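Local atomic coordinates of ORF10 (Moritella marina, PDB entry 6RIW), a protein that forms the ketosynthase and chain length factor portion of a polyunsaturated fatty acid synthase, and probably takes part in condensing acyl units held on acyl carrier protein. Residues V7-L12 / H280-I285; S198-V203 / A445-Q450; C207-T212 / A676-Q681; M217-A222 / M265-R270. All coordinates share one frame; numbering follows the deposited sequence.

Contact 1: residues V7-L12 / H280-I285; sequences VGIANL and HIYAII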
loop_
_atom_site.group_PDB
_atom_site.type_symbol
_atom_site.label_atom_id
_atom_site.label_comp_id
_atom_site.label_asym_id
_atom_site.label_seq_id
_atom_site.Cartn_x
_atom_site.Cartn_y
_atom_site.Cartn_z
ATOM N N VAL A 7 -8.748 -8.108 22.638
ATOM C CA VAL A 7 -9.484 -9.297 23.061
ATOM C C VAL A 7 -9.155 -10.525 22.233
ATOM O O VAL A 7 -9.706 -11.606 22.499
ATOM C CB VAL A 7 -11.001 -9.041 23.074
ATOM C CG1 VAL A 7 -11.316 -7.848 23.980
ATOM C CG2 VAL A 7 -11.542 -8.784 21.643
ATOM N N GLY A 8 -8.254 -10.412 21.260
ATOM C CA GLY A 8 -7.851 -11.562 20.475
ATOM C C GLY A 8 -6.561 -11.245 19.756
ATOM O O GLY A 8 -6.359 -10.091 19.361
ATOM N N ILE A 9 -5.667 -12.227 19.613
ATOM C CA ILE A 9 -4.361 -12.012 18.982
ATOM C C ILE A 9 -4.021 -13.229 18.148
ATOM O O ILE A 9 -4.330 -14.364 18.534
ATOM C CB ILE A 9 -3.239 -11.781 20.021
ATOM C CG1 ILE A 9 -3.601 -10.669 21.005
ATOM C CG2 ILE A 9 -1.907 -11.474 19.334
ATOM C CD1 ILE A 9 -2.459 -10.255 21.922
ATOM N N ALA A 10 -3.365 -13.001 17.004
ATOM C CA ALA A 10 -2.839 -14.113 16.225
ATOM C C ALA A 10 -1.569 -13.671 15.512
ATOM O O ALA A 10 -1.362 -12.483 15.233
ATOM C CB ALA A 10 -3.871 -14.635 15.229
ATOM N N ASN A 11 -0.723 -14.648 15.195
ATOM C CA ASN A 11 0.520 -14.337 14.509
ATOM C C ASN A 11 0.917 -15.453 13.560
ATOM O O ASN A 11 0.654 -16.637 13.805
ATOM C CB ASN A 11 1.662 -14.118 15.488
ATOM C CG ASN A 11 1.940 -15.362 16.324
ATOM O OD1 ASN A 11 1.094 -15.761 17.119
ATOM N ND2 ASN A 11 3.103 -15.992 16.122
ATOM N N LEU A 12 1.598 -15.056 12.486
ATOM C CA LEU A 12 2.357 -15.980 11.642
ATOM C C LEU A 12 3.699 -15.290 11.463
ATOM O O LEU A 12 3.846 -14.405 10.614
ATOM C CB LEU A 12 1.665 -16.275 10.311
ATOM C CG LEU A 12 2.360 -17.270 9.391
ATOM C CD1 LEU A 12 2.510 -18.626 10.099
ATOM C CD2 LEU A 12 1.532 -17.408 8.108
ATOM N N HIS A 280 -11.978 -12.087 27.066
ATOM C CA HIS A 280 -10.640 -12.136 27.630
ATOM C C HIS A 280 -9.868 -10.909 27.161
ATOM O O HIS A 280 -9.762 -10.670 25.951
ATOM C CB HIS A 280 -9.924 -13.415 27.204
ATOM C CG HIS A 280 -8.513 -13.489 27.690
ATOM N ND1 HIS A 280 -7.435 -13.150 26.902
ATOM C CD2 HIS A 280 -8.004 -13.826 28.898
ATOM C CE1 HIS A 280 -6.322 -13.284 27.601
ATOM N NE2 HIS A 280 -6.640 -13.696 28.814
ATOM N N ILE A 281 -9.343 -10.127 28.098
ATOM C CA ILE A 281 -8.582 -8.923 27.772
ATOM C C ILE A 281 -7.096 -9.229 27.915
ATOM O O ILE A 281 -6.629 -9.576 29.008
ATOM C CB ILE A 281 -9.007 -7.745 28.665
ATOM C CG1 ILE A 281 -10.489 -7.426 28.432
ATOM C CG2 ILE A 281 -8.154 -6.534 28.406
ATOM C CD1 ILE A 281 -11.049 -6.350 29.360
ATOM N N TYR A 282 -6.343 -9.090 26.816
ATOM C CA TYR A 282 -4.897 -9.291 26.863
ATOM C C TYR A 282 -4.182 -8.072 27.416
ATOM O O TYR A 282 -3.150 -8.197 28.094
ATOM C CB TYR A 282 -4.348 -9.576 25.469
ATOM C CG TYR A 282 -4.591 -10.967 24.948
ATOM C CD1 TYR A 282 -5.744 -11.267 24.249
ATOM C CD2 TYR A 282 -3.657 -11.968 25.139
ATOM C CE1 TYR A 282 -5.970 -12.519 23.748
ATOM C CE2 TYR A 282 -3.871 -13.242 24.644
ATOM C CZ TYR A 282 -5.031 -13.509 23.948
ATOM O OH TYR A 282 -5.261 -14.766 23.445
ATOM N N ALA A 283 -4.672 -6.888 27.081
ATOM C CA ALA A 283 -4.001 -5.656 27.466
ATOM C C ALA A 283 -4.943 -4.519 27.129
ATOM O O ALA A 283 -5.925 -4.699 26.402
ATOM C CB ALA A 283 -2.654 -5.479 26.756
ATOM N N ILE A 284 -4.634 -3.349 27.673
ATOM C CA ILE A 284 -5.374 -2.122 27.418
ATOM C C ILE A 284 -4.491 -1.212 26.574
ATOM O O ILE A 284 -3.313 -0.992 26.904
ATOM C CB ILE A 284 -5.778 -1.422 28.732
ATOM C CG1 ILE A 284 -6.709 -2.318 29.585
ATOM C CG2 ILE A 284 -6.362 -0.031 28.440
ATOM C CD1 ILE A 284 -8.164 -2.367 29.149
ATOM N N ILE A 285 -5.042 -0.705 25.473
ATOM C CA ILE A 285 -4.393 0.365 24.729
ATOM C C ILE A 285 -4.865 1.668 25.364
ATOM O O ILE A 285 -6.040 2.034 25.264
ATOM C CB ILE A 285 -4.714 0.308 23.228
ATOM C CG1 ILE A 285 -4.240 -1.035 22.639
ATOM C CG2 ILE A 285 -4.030 1.464 22.510
ATOM C CD1 ILE A 285 -4.727 -1.296 21.225
HETATM O O HOH W 1 -11.989 -12.532 24.107
#
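Y282 OH and the backbone N of I9 both hydrogen-bond to one carboxylate oxygen, OD2 of D103 on helix 88-104, so the phenol end of Y282 and the main chain of strand 4-12 are held to a common acceptor. This strand carries a classic beta bulge: V7 and G8 both face V267. Residues H280 to Y282, which lead into strand 283-292, close against this irregular part of the ketosynthase fold. The Y282 ring is covered on both faces. On one side I9 CG1 lies 4.0 Å from the ring centroid, 12° off the normal, a CH-pi contact; on the opposite side H280 CE1 stands 3.6 Å above the ring plane, over its centre. With I9 CG1 anti to its carbonyl carbon (chi1 -53°), the branch is placed over the ring, and I9 CD1 continues to 3.8 Å from Y282 CG. The main chain of V7 lies at the ring edge instead, its C atom 4.0 Å from Y282 CD1, whereas G8 CA comes to Y282 CE1 obliquely. A water also joins the two backbones. It lies 2.9 Å from V7 O, to which it can donate, and accepts from H280 N at 3.0 Å. Beside it, the CA-H of V7 points at H280 O, with CA and O 3.2 Å apart and an angle of 143° at the hydrogen.

Contact 2: residues S198-V203 / A445-Q450; sequences SSCYSV and AHLVLQ
C200 and A445 meet through their beta carbons, CB to CB 3.8 Å, where the largely buried helix 198-211 packs on strand 443-450 in the ketosynthase fold. In ketosynthases of this family the nucleophilic cysteine sits at the start of the corresponding helix, so this packing probably lies close behind the active site. The tight part is a short row of methyl and methylene groups. A445 CB touches both C200 CB and the ring of Y201, whose CE1 approaches obliquely to 3.9 Å. L447 CD1 is shared in a similar way: V203 CG1 touches it at 3.8 Å and C200 CB lies 4.1 Å off. V203 CG1 reaches it because it stands anti to the backbone N (chi1 167°). Further along, the strand parts from the helix. The axes of the two segments make an angle of 55° and come no nearer than 8.2 Å, and L449 packs instead on I285 and L385. The strand then runs on to the partly exposed Q450, the looser and more open end. The helix settles its own hydroxyl: S202 OG donates to S198 O at 2.9 Å, and S202 N reaches the same oxygen from the opposite face of its plane. H446, on the other side of the strand, has ND1 and NE2 hydrogen-bonded to S436 and Y315. The contacts between the two segments are all apolar, so at this interface helix and strand are held by close packing, while these polar side chains are satisfied elsewhere.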
loop_
_atom_site.group_PDB
_atom_site.type_symbol
_atom_site.label_atom_id
_atom_site.label_comp_id
_atom_site.label_asym_id
_atom_site.label_seq_id
_atom_site.Cartn_x
_atom_site.Cartn_y
_atom_site.Cartn_z
ATOM N N SER A 198 3.536 0.522 9.726
ATOM C CA SER A 198 2.168 0.250 9.291
ATOM C C SER A 198 1.357 -0.527 10.324
ATOM O O SER A 198 0.144 -0.317 10.420
ATOM C CB SER A 198 2.155 -0.519 7.968
ATOM O OG SER A 198 2.919 0.141 6.983
ATOM N N SER A 199 1.981 -1.443 11.076
ATOM C CA SER A 199 1.218 -2.220 12.061
ATOM C C SER A 199 0.630 -1.324 13.145
ATOM O O SER A 199 -0.528 -1.499 13.555
ATOM C CB SER A 199 2.096 -3.300 12.698
ATOM O OG SER A 199 2.531 -4.269 11.747
ATOM N N CYS A 200 1.411 -0.372 13.637
ATOM C CA CYS A 200 0.886 0.493 14.687
ATOM C C CYS A 200 -0.003 1.590 14.137
ATOM O O CYS A 200 -0.899 2.054 14.850
ATOM C CB CYS A 200 2.026 1.087 15.495
ATOM S SG CYS A 200 2.996 -0.255 16.282
ATOM N N TYR A 201 0.227 2.028 12.897
ATOM C CA TYR A 201 -0.763 2.878 12.234
ATOM C C TYR A 201 -2.119 2.185 12.156
ATOM O O TYR A 201 -3.160 2.800 12.426
ATOM C CB TYR A 201 -0.279 3.266 10.836
ATOM C CG TYR A 201 0.565 4.531 10.856
ATOM C CD1 TYR A 201 1.796 4.552 11.498
ATOM C CD2 TYR A 201 0.119 5.704 10.243
ATOM C CE1 TYR A 201 2.578 5.703 11.530
ATOM C CE2 TYR A 201 0.881 6.866 10.282
ATOM C CZ TYR A 201 2.112 6.853 10.930
ATOM O OH TYR A 201 2.891 7.983 10.974
ATOM N N SER A 202 -2.135 0.911 11.754
ATOM C CA SER A 202 -3.401 0.187 11.651
ATOM C C SER A 202 -4.101 0.078 13.002
ATOM O O SER A 202 -5.326 0.260 13.099
ATOM C CB SER A 202 -3.163 -1.215 11.065
ATOM O OG SER A 202 -2.610 -1.085 9.766
ATOM N N VAL A 203 -3.347 -0.241 14.053
ATOM C CA VAL A 203 -3.960 -0.377 15.379
ATOM C C VAL A 203 -4.513 0.965 15.856
ATOM O O VAL A 203 -5.665 1.058 16.316
ATOM C CB VAL A 203 -2.947 -0.979 16.374
ATOM C CG1 VAL A 203 -3.452 -0.843 17.825
ATOM C CG2 VAL A 203 -2.699 -2.450 16.002
ATOM N N ALA A 445 5.011 6.094 14.932
ATOM C CA ALA A 445 3.895 5.799 15.818
ATOM C C ALA A 445 4.434 5.338 17.164
ATOM O O ALA A 445 5.474 4.684 17.242
ATOM C CB ALA A 445 2.950 4.723 15.251
ATOM N N HIS A 446 3.703 5.672 18.221
ATOM C CA HIS A 446 3.994 5.179 19.561
ATOM C C HIS A 446 2.671 4.849 20.232
ATOM O O HIS A 446 1.732 5.650 20.182
ATOM C CB HIS A 446 4.770 6.231 20.361
ATOM C CG HIS A 446 5.250 5.744 21.698
ATOM N ND1 HIS A 446 6.370 4.945 21.843
ATOM C CD2 HIS A 446 4.774 5.962 22.952
ATOM C CE1 HIS A 446 6.559 4.692 23.130
ATOM N NE2 HIS A 446 5.610 5.303 23.823
ATOM N N LEU A 447 2.570 3.654 20.807
ATOM C CA LEU A 447 1.367 3.234 21.504
ATOM C C LEU A 447 1.700 3.024 22.973
ATOM O O LEU A 447 2.778 2.517 23.299
ATOM C CB LEU A 447 0.796 1.947 20.914
ATOM C CG LEU A 447 0.295 2.036 19.473
ATOM C CD1 LEU A 447 -0.147 0.658 18.997
ATOM C CD2 LEU A 447 -0.840 3.063 19.375
ATOM N N VAL A 448 0.785 3.435 23.846
ATOM C CA VAL A 448 0.932 3.277 25.292
ATOM C C VAL A 448 -0.013 2.169 25.734
ATOM O O VAL A 448 -1.234 2.262 25.532
ATOM C CB VAL A 448 0.648 4.592 26.035
ATOM C CG1 VAL A 448 0.949 4.420 27.536
ATOM C CG2 VAL A 448 1.479 5.702 25.437
ATOM N N LEU A 449 0.551 1.099 26.300
ATOM C CA LEU A 449 -0.201 -0.082 26.685
ATOM C C LEU A 449 -0.106 -0.302 28.192
ATOM O O LEU A 449 0.920 -0.009 28.814
ATOM C CB LEU A 449 0.320 -1.332 25.976
ATOM C CG LEU A 449 0.677 -1.193 24.500
ATOM C CD1 LEU A 449 1.304 -2.502 24.013
ATOM C CD2 LEU A 449 -0.605 -0.873 23.745
ATOM N N GLN A 450 -1.170 -0.860 28.762
ATOM C CA GLN A 450 -1.194 -1.180 30.181
ATOM C C GLN A 450 -1.729 -2.587 30.389
ATOM O O GLN A 450 -2.430 -3.145 29.538
ATOM C CB GLN A 450 -2.035 -0.162 30.962
ATOM C CG GLN A 450 -1.364 1.202 31.056
ATOM C CD GLN A 450 -2.157 2.197 31.904
ATOM O OE1 GLN A 450 -3.368 2.054 32.092
ATOM N NE2 GLN A 450 -1.468 3.207 32.418
#

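Contact 3: residues C207-T212 / A676-Q681; sequences CDYLHT and AENLFQ
At the junction of the two ketosynthase-type halves of the chain, N678 of helix 668-682 meets D208, toward the end of helix 198-211, and T212. T212 OG1 donates to N678 OD1 at 2.7 Å, the two side chains tip to tip. The hydroxyl lies in the carbonyl plane on a lone pair, with a C=O...O angle of 128°. On the far side of the amide, N678 ND2 makes a weak but straight bond to D208 O, 3.3 Å and 169°. That oxygen also accepts from T212 N, four residues on, and K214 NZ adds a second donor to N678 OD1. Each helix follows the strand, 189-193 or 659-663, that pairs antiparallel with its counterpart, the arrangement of ketosynthase dimers, here formed within one chain. N678 OD1 stands over one face of the Y209 ring, offset toward the rim, the amide and ring planes 35° apart, with ND2 3.6 Å from Y209 CD1. A water accepts from N678 ND2 and donates to D208 OD2 at 2.7 Å, while D208 OD1 forms a salt bridge with K204. Q681 crosses T212 at about a right angle, its OE1 3.6 Å from T212 CG2; its NE2 bonds to K464 O and, through a second water, to T212 O.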
loop_
_atom_site.group_PDB
_atom_site.type_symbol
_atom_site.label_atom_id
_atom_site.label_comp_id
_atom_site.label_asym_id
_atom_site.label_seq_id
_atom_site.Cartn_x
_atom_site.Cartn_y
_atom_site.Cartn_z
ATOM N N CYS A 207 -8.434 1.878 16.577
ATOM C CA CYS A 207 -8.930 2.491 17.810
ATOM C C CYS A 207 -9.751 3.743 17.519
ATOM O O CYS A 207 -10.813 3.948 18.127
ATOM C CB CYS A 207 -7.778 2.850 18.759
ATOM S SG CYS A 207 -6.823 1.451 19.371
ATOM N N ASP A 208 -9.274 4.596 16.600
ATOM C CA ASP A 208 -10.031 5.794 16.209
ATOM C C ASP A 208 -11.421 5.439 15.704
ATOM O O ASP A 208 -12.393 6.146 15.994
ATOM C CB ASP A 208 -9.309 6.569 15.102
ATOM C CG ASP A 208 -8.024 7.229 15.563
ATOM O OD1 ASP A 208 -7.768 7.321 16.786
ATOM O OD2 ASP A 208 -7.260 7.674 14.668
ATOM N N TYR A 209 -11.532 4.381 14.889
ATOM C CA TYR A 209 -12.841 4.017 14.370
ATOM C C TYR A 209 -13.751 3.521 15.493
ATOM O O TYR A 209 -14.972 3.732 15.437
ATOM C CB TYR A 209 -12.717 2.965 13.257
ATOM C CG TYR A 209 -12.392 3.591 11.888
ATOM C CD1 TYR A 209 -11.437 4.589 11.786
ATOM C CD2 TYR A 209 -13.070 3.202 10.713
ATOM C CE1 TYR A 209 -11.125 5.199 10.554
ATOM C CE2 TYR A 209 -12.768 3.804 9.468
ATOM C CZ TYR A 209 -11.779 4.796 9.408
ATOM O OH TYR A 209 -11.437 5.424 8.217
ATOM N N LEU A 210 -13.177 2.868 16.513
ATOM C CA LEU A 210 -13.960 2.516 17.694
ATOM C C LEU A 210 -14.401 3.765 18.453
ATOM O O LEU A 210 -15.531 3.822 18.944
ATOM C CB LEU A 210 -13.169 1.560 18.611
ATOM C CG LEU A 210 -12.927 0.144 18.062
ATOM C CD1 LEU A 210 -11.964 -0.682 18.911
ATOM C CD2 LEU A 210 -14.246 -0.659 17.834
ATOM N N HIS A 211 -13.543 4.781 18.545
ATOM C CA HIS A 211 -13.886 5.970 19.327
ATOM C C HIS A 211 -14.976 6.804 18.672
ATOM O O HIS A 211 -15.743 7.473 19.375
ATOM C CB HIS A 211 -12.647 6.823 19.558
ATOM C CG HIS A 211 -11.694 6.218 20.537
ATOM N ND1 HIS A 211 -10.327 6.329 20.416
ATOM C CD2 HIS A 211 -11.917 5.491 21.659
ATOM C CE1 HIS A 211 -9.747 5.705 21.428
ATOM N NE2 HIS A 211 -10.688 5.179 22.191
ATOM N N THR A 212 -15.071 6.796 17.340
ATOM C CA THR A 212 -16.142 7.549 16.699
ATOM C C THR A 212 -17.396 6.717 16.517
ATOM O O THR A 212 -18.386 7.225 15.984
ATOM C CB THR A 212 -15.682 8.101 15.342
ATOM O OG1 THR A 212 -15.320 7.022 14.468
ATOM C CG2 THR A 212 -14.463 9.039 15.508
ATOM N N ALA A 676 -10.365 10.835 6.503
ATOM C CA ALA A 676 -10.124 12.246 6.810
ATOM C C ALA A 676 -11.160 12.772 7.810
ATOM O O ALA A 676 -10.811 13.452 8.788
ATOM C CB ALA A 676 -10.131 13.073 5.527
ATOM N N GLU A 677 -12.438 12.450 7.590
ATOM C CA GLU A 677 -13.465 12.801 8.579
ATOM C C GLU A 677 -13.079 12.281 9.964
ATOM O O GLU A 677 -13.139 13.001 10.970
ATOM C CB GLU A 677 -14.822 12.229 8.155
ATOM C CG GLU A 677 -15.938 12.533 9.144
ATOM C CD GLU A 677 -17.184 11.675 8.962
ATOM O OE1 GLU A 677 -17.207 10.528 9.481
ATOM O OE2 GLU A 677 -18.155 12.162 8.331
ATOM N N ASN A 678 -12.641 11.030 10.027
ATOM C CA ASN A 678 -12.329 10.451 11.322
ATOM C C ASN A 678 -11.119 11.131 11.948
ATOM O O ASN A 678 -11.066 11.308 13.175
ATOM C CB ASN A 678 -12.095 8.956 11.174
ATOM C CG ASN A 678 -12.655 8.193 12.313
ATOM O OD1 ASN A 678 -13.855 7.887 12.346
ATOM N ND2 ASN A 678 -11.799 7.878 13.275
ATOM N N LEU A 679 -10.141 11.532 11.124
ATOM C CA LEU A 679 -8.962 12.205 11.667
ATOM C C LEU A 679 -9.335 13.532 12.331
ATOM O O LEU A 679 -8.778 13.899 13.375
ATOM C CB LEU A 679 -7.923 12.423 10.562
ATOM C CG LEU A 679 -7.158 11.168 10.104
ATOM C CD1 LEU A 679 -6.198 11.528 8.971
ATOM C CD2 LEU A 679 -6.381 10.508 11.245
ATOM N N PHE A 680 -10.273 14.267 11.743
ATOM C CA PHE A 680 -10.697 15.517 12.362
ATOM C C PHE A 680 -11.461 15.261 13.656
ATOM O O PHE A 680 -11.387 16.070 14.588
ATOM C CB PHE A 680 -11.537 16.329 11.382
ATOM C CG PHE A 680 -10.747 16.907 10.232
ATOM C CD1 PHE A 680 -9.616 17.661 10.456
ATOM C CD2 PHE A 680 -11.169 16.703 8.922
ATOM C CE1 PHE A 680 -8.895 18.214 9.392
ATOM C CE2 PHE A 680 -10.460 17.239 7.849
ATOM C CZ PHE A 680 -9.318 17.998 8.085
ATOM N N GLN A 681 -12.172 14.133 13.753
ATOM C CA GLN A 681 -12.897 13.835 14.985
ATOM C C GLN A 681 -11.971 13.443 16.127
ATOM O O GLN A 681 -12.323 13.635 17.297
ATOM C CB GLN A 681 -13.894 12.701 14.756
ATOM C CG GLN A 681 -15.082 13.066 13.887
ATOM C CD GLN A 681 -16.034 11.907 13.757
ATOM O OE1 GLN A 681 -15.888 11.084 12.865
ATOM N NE2 GLN A 681 -16.984 11.806 14.674
HETATM O O HOH W 2 -8.899 8.629 12.809
HETATM O O HOH W 3 -18.936 9.756 14.998
#

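Contact 4: residues M217-A222 / M265-R270; sequences MMLAGA and MMVLKR
M218 with L268 and A220 with M266 are antiparallel hydrogen-bonded pairs, joined by four N-H...O bonds between segments 217-222 and 265-270, whose directions differ by 158°. The two shortest, L268 N to M218 O and M266 N to A220 O, both measure 2.8 Å. Between and beside them, L219 with V267 and G221 with M265 form the non-hydrogen-bonded pairs. L219 and V267 lie side by side and point the same way, CD2 to CG2 3.6 Å. M265 crosses L219 at about a right angle, its CG 3.8 Å from L219 CD2. The bend of the M265 chain at chi2 (68°) then brings SD over the A220-G221 peptide, 3.5 Å from A220 C. G221 has no side chain, and the strands draw together there to 4.1 Å between its CA and that of M265. At the opposite end M217 CG rests 3.7 Å from V267 CG1. On the other face of the sheet, A220 CB and L268 CD1 pack more loosely, at 4.3 Å. K269 points its NZ to D279 and D277. The L219, M265 and V267 face is covered by helix 88-104, while M218, A220 and L268 pack against helix 198-211; strand 4-12 flanks 259-270.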
loop_
_atom_site.group_PDB
_atom_site.type_symbol
_atom_site.label_atom_id
_atom_site.label_comp_id
_atom_site.label_asym_id
_atom_site.label_seq_id
_atom_site.Cartn_x
_atom_site.Cartn_y
_atom_site.Cartn_z
ATOM N N MET A 217 -16.397 -3.335 16.791
ATOM C CA MET A 217 -15.241 -4.201 16.902
ATOM C C MET A 217 -14.356 -3.874 15.711
ATOM O O MET A 217 -14.857 -3.474 14.651
ATOM C CB MET A 217 -15.660 -5.683 16.903
ATOM C CG MET A 217 -14.551 -6.686 17.198
ATOM S SD MET A 217 -15.188 -8.392 17.283
ATOM C CE MET A 217 -16.944 -8.143 16.978
ATOM N N MET A 218 -13.041 -3.998 15.894
ATOM C CA MET A 218 -12.122 -3.809 14.776
ATOM C C MET A 218 -11.052 -4.893 14.771
ATOM O O MET A 218 -10.505 -5.246 15.822
ATOM C CB MET A 218 -11.427 -2.431 14.821
ATOM C CG MET A 218 -12.318 -1.245 14.464
ATOM S SD MET A 218 -12.929 -1.265 12.769
ATOM C CE MET A 218 -11.385 -1.025 11.837
ATOM N N LEU A 219 -10.737 -5.396 13.577
ATOM C CA LEU A 219 -9.503 -6.140 13.337
ATOM C C LEU A 219 -8.418 -5.161 12.901
ATOM O O LEU A 219 -8.660 -4.281 12.062
ATOM C CB LEU A 219 -9.706 -7.200 12.252
ATOM C CG LEU A 219 -10.504 -8.461 12.584
ATOM C CD1 LEU A 219 -10.679 -9.294 11.332
ATOM C CD2 LEU A 219 -9.796 -9.273 13.632
ATOM N N ALA A 220 -7.241 -5.281 13.492
ATOM C CA ALA A 220 -6.118 -4.458 13.076
ATOM C C ALA A 220 -4.881 -5.338 12.996
ATOM O O ALA A 220 -4.576 -6.090 13.925
ATOM C CB ALA A 220 -5.873 -3.279 14.029
ATOM N N GLY A 221 -4.154 -5.221 11.905
ATOM C CA GLY A 221 -3.029 -6.101 11.710
ATOM C C GLY A 221 -2.244 -5.674 10.497
ATOM O O GLY A 221 -2.424 -4.565 9.991
ATOM N N ALA A 222 -1.369 -6.569 10.041
ATOM C CA ALA A 222 -0.512 -6.271 8.898
ATOM C C ALA A 222 0.036 -7.565 8.320
ATOM O O ALA A 222 0.050 -8.607 8.979
ATOM C CB ALA A 222 0.641 -5.339 9.280
ATOM N N MET A 265 -2.519 -10.258 13.559
ATOM C CA MET A 265 -3.833 -9.633 13.659
ATOM C C MET A 265 -4.252 -9.528 15.120
ATOM O O MET A 265 -4.018 -10.448 15.901
ATOM C CB MET A 265 -4.885 -10.431 12.870
ATOM C CG MET A 265 -6.194 -9.682 12.628
ATOM S SD MET A 265 -6.086 -8.254 11.501
ATOM C CE MET A 265 -5.435 -9.019 9.985
ATOM N N MET A 266 -4.907 -8.420 15.467
ATOM C CA MET A 266 -5.491 -8.246 16.793
ATOM C C MET A 266 -6.961 -7.863 16.669
ATOM O O MET A 266 -7.366 -7.211 15.699
ATOM C CB MET A 266 -4.763 -7.166 17.562
ATOM C CG MET A 266 -3.462 -7.602 18.202
ATOM S SD MET A 266 -2.423 -6.136 18.410
ATOM C CE MET A 266 -3.705 -4.919 18.656
ATOM N N VAL A 267 -7.756 -8.249 17.670
ATOM C CA VAL A 267 -9.177 -7.905 17.748
ATOM C C VAL A 267 -9.351 -6.876 18.857
ATOM O O VAL A 267 -8.924 -7.116 19.995
ATOM C CB VAL A 267 -10.059 -9.141 18.027
ATOM C CG1 VAL A 267 -11.528 -8.738 17.976
ATOM C CG2 VAL A 267 -9.759 -10.262 17.064
ATOM N N LEU A 268 -9.966 -5.732 18.528
ATOM C CA LEU A 268 -10.095 -4.592 19.430
ATOM C C LEU A 268 -11.554 -4.260 19.720
ATOM O O LEU A 268 -12.394 -4.253 18.815
ATOM C CB LEU A 268 -9.431 -3.339 18.845
ATOM C CG LEU A 268 -7.995 -3.472 18.352
ATOM C CD1 LEU A 268 -7.489 -2.141 17.814
ATOM C CD2 LEU A 268 -7.100 -3.964 19.484
ATOM N N LYS A 269 -11.843 -3.922 20.980
ATOM C CA LYS A 269 -13.156 -3.414 21.364
ATOM C C LYS A 269 -12.972 -2.306 22.391
ATOM O O LYS A 269 -11.950 -2.249 23.080
ATOM C CB LYS A 269 -14.059 -4.523 21.957
ATOM C CG LYS A 269 -14.568 -5.547 20.925
ATOM C CD LYS A 269 -15.198 -6.771 21.615
ATOM C CE LYS A 269 -16.504 -6.419 22.329
ATOM N NZ LYS A 269 -17.336 -7.644 22.608
ATOM N N ARG A 270 -13.947 -1.400 22.469
ATOM C CA ARG A 270 -13.967 -0.458 23.581
ATOM C C ARG A 270 -14.037 -1.253 24.887
ATOM O O ARG A 270 -14.724 -2.272 24.968
ATOM C CB ARG A 270 -15.162 0.510 23.446
ATOM C CG ARG A 270 -15.064 1.445 22.223
ATOM C CD ARG A 270 -16.300 2.334 22.029
ATOM N NE ARG A 270 -17.488 1.527 21.791
ATOM C CZ ARG A 270 -17.969 1.227 20.589
ATOM N NH1 ARG A 270 -19.037 0.450 20.473
ATOM N NH2 ARG A 270 -17.381 1.689 19.493
#

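Contacts 1, 2 and 4 lie within the first ketosynthase-type region, and contact 3 joins it to the second. Contacts 1 and 4 are closest, with centres about 8 Å apart: strands 4-12 and 259-270 are neighbours in the sheet, and V7 N bonds to V267 O. Strand 283-292 of contact 1 pairs in turn with 443-450 of contact 2, centres about 13 Å apart. Helix 198-211 gives its beginning to contact 2 and its end to contact 3, centres about 15 Å apart, and leads into strand 217-224 of contact 4. Contact 4 is nested along the chain inside the loops closed by the other three. One largely buried helix therefore connects the sheet core with the junction between halves.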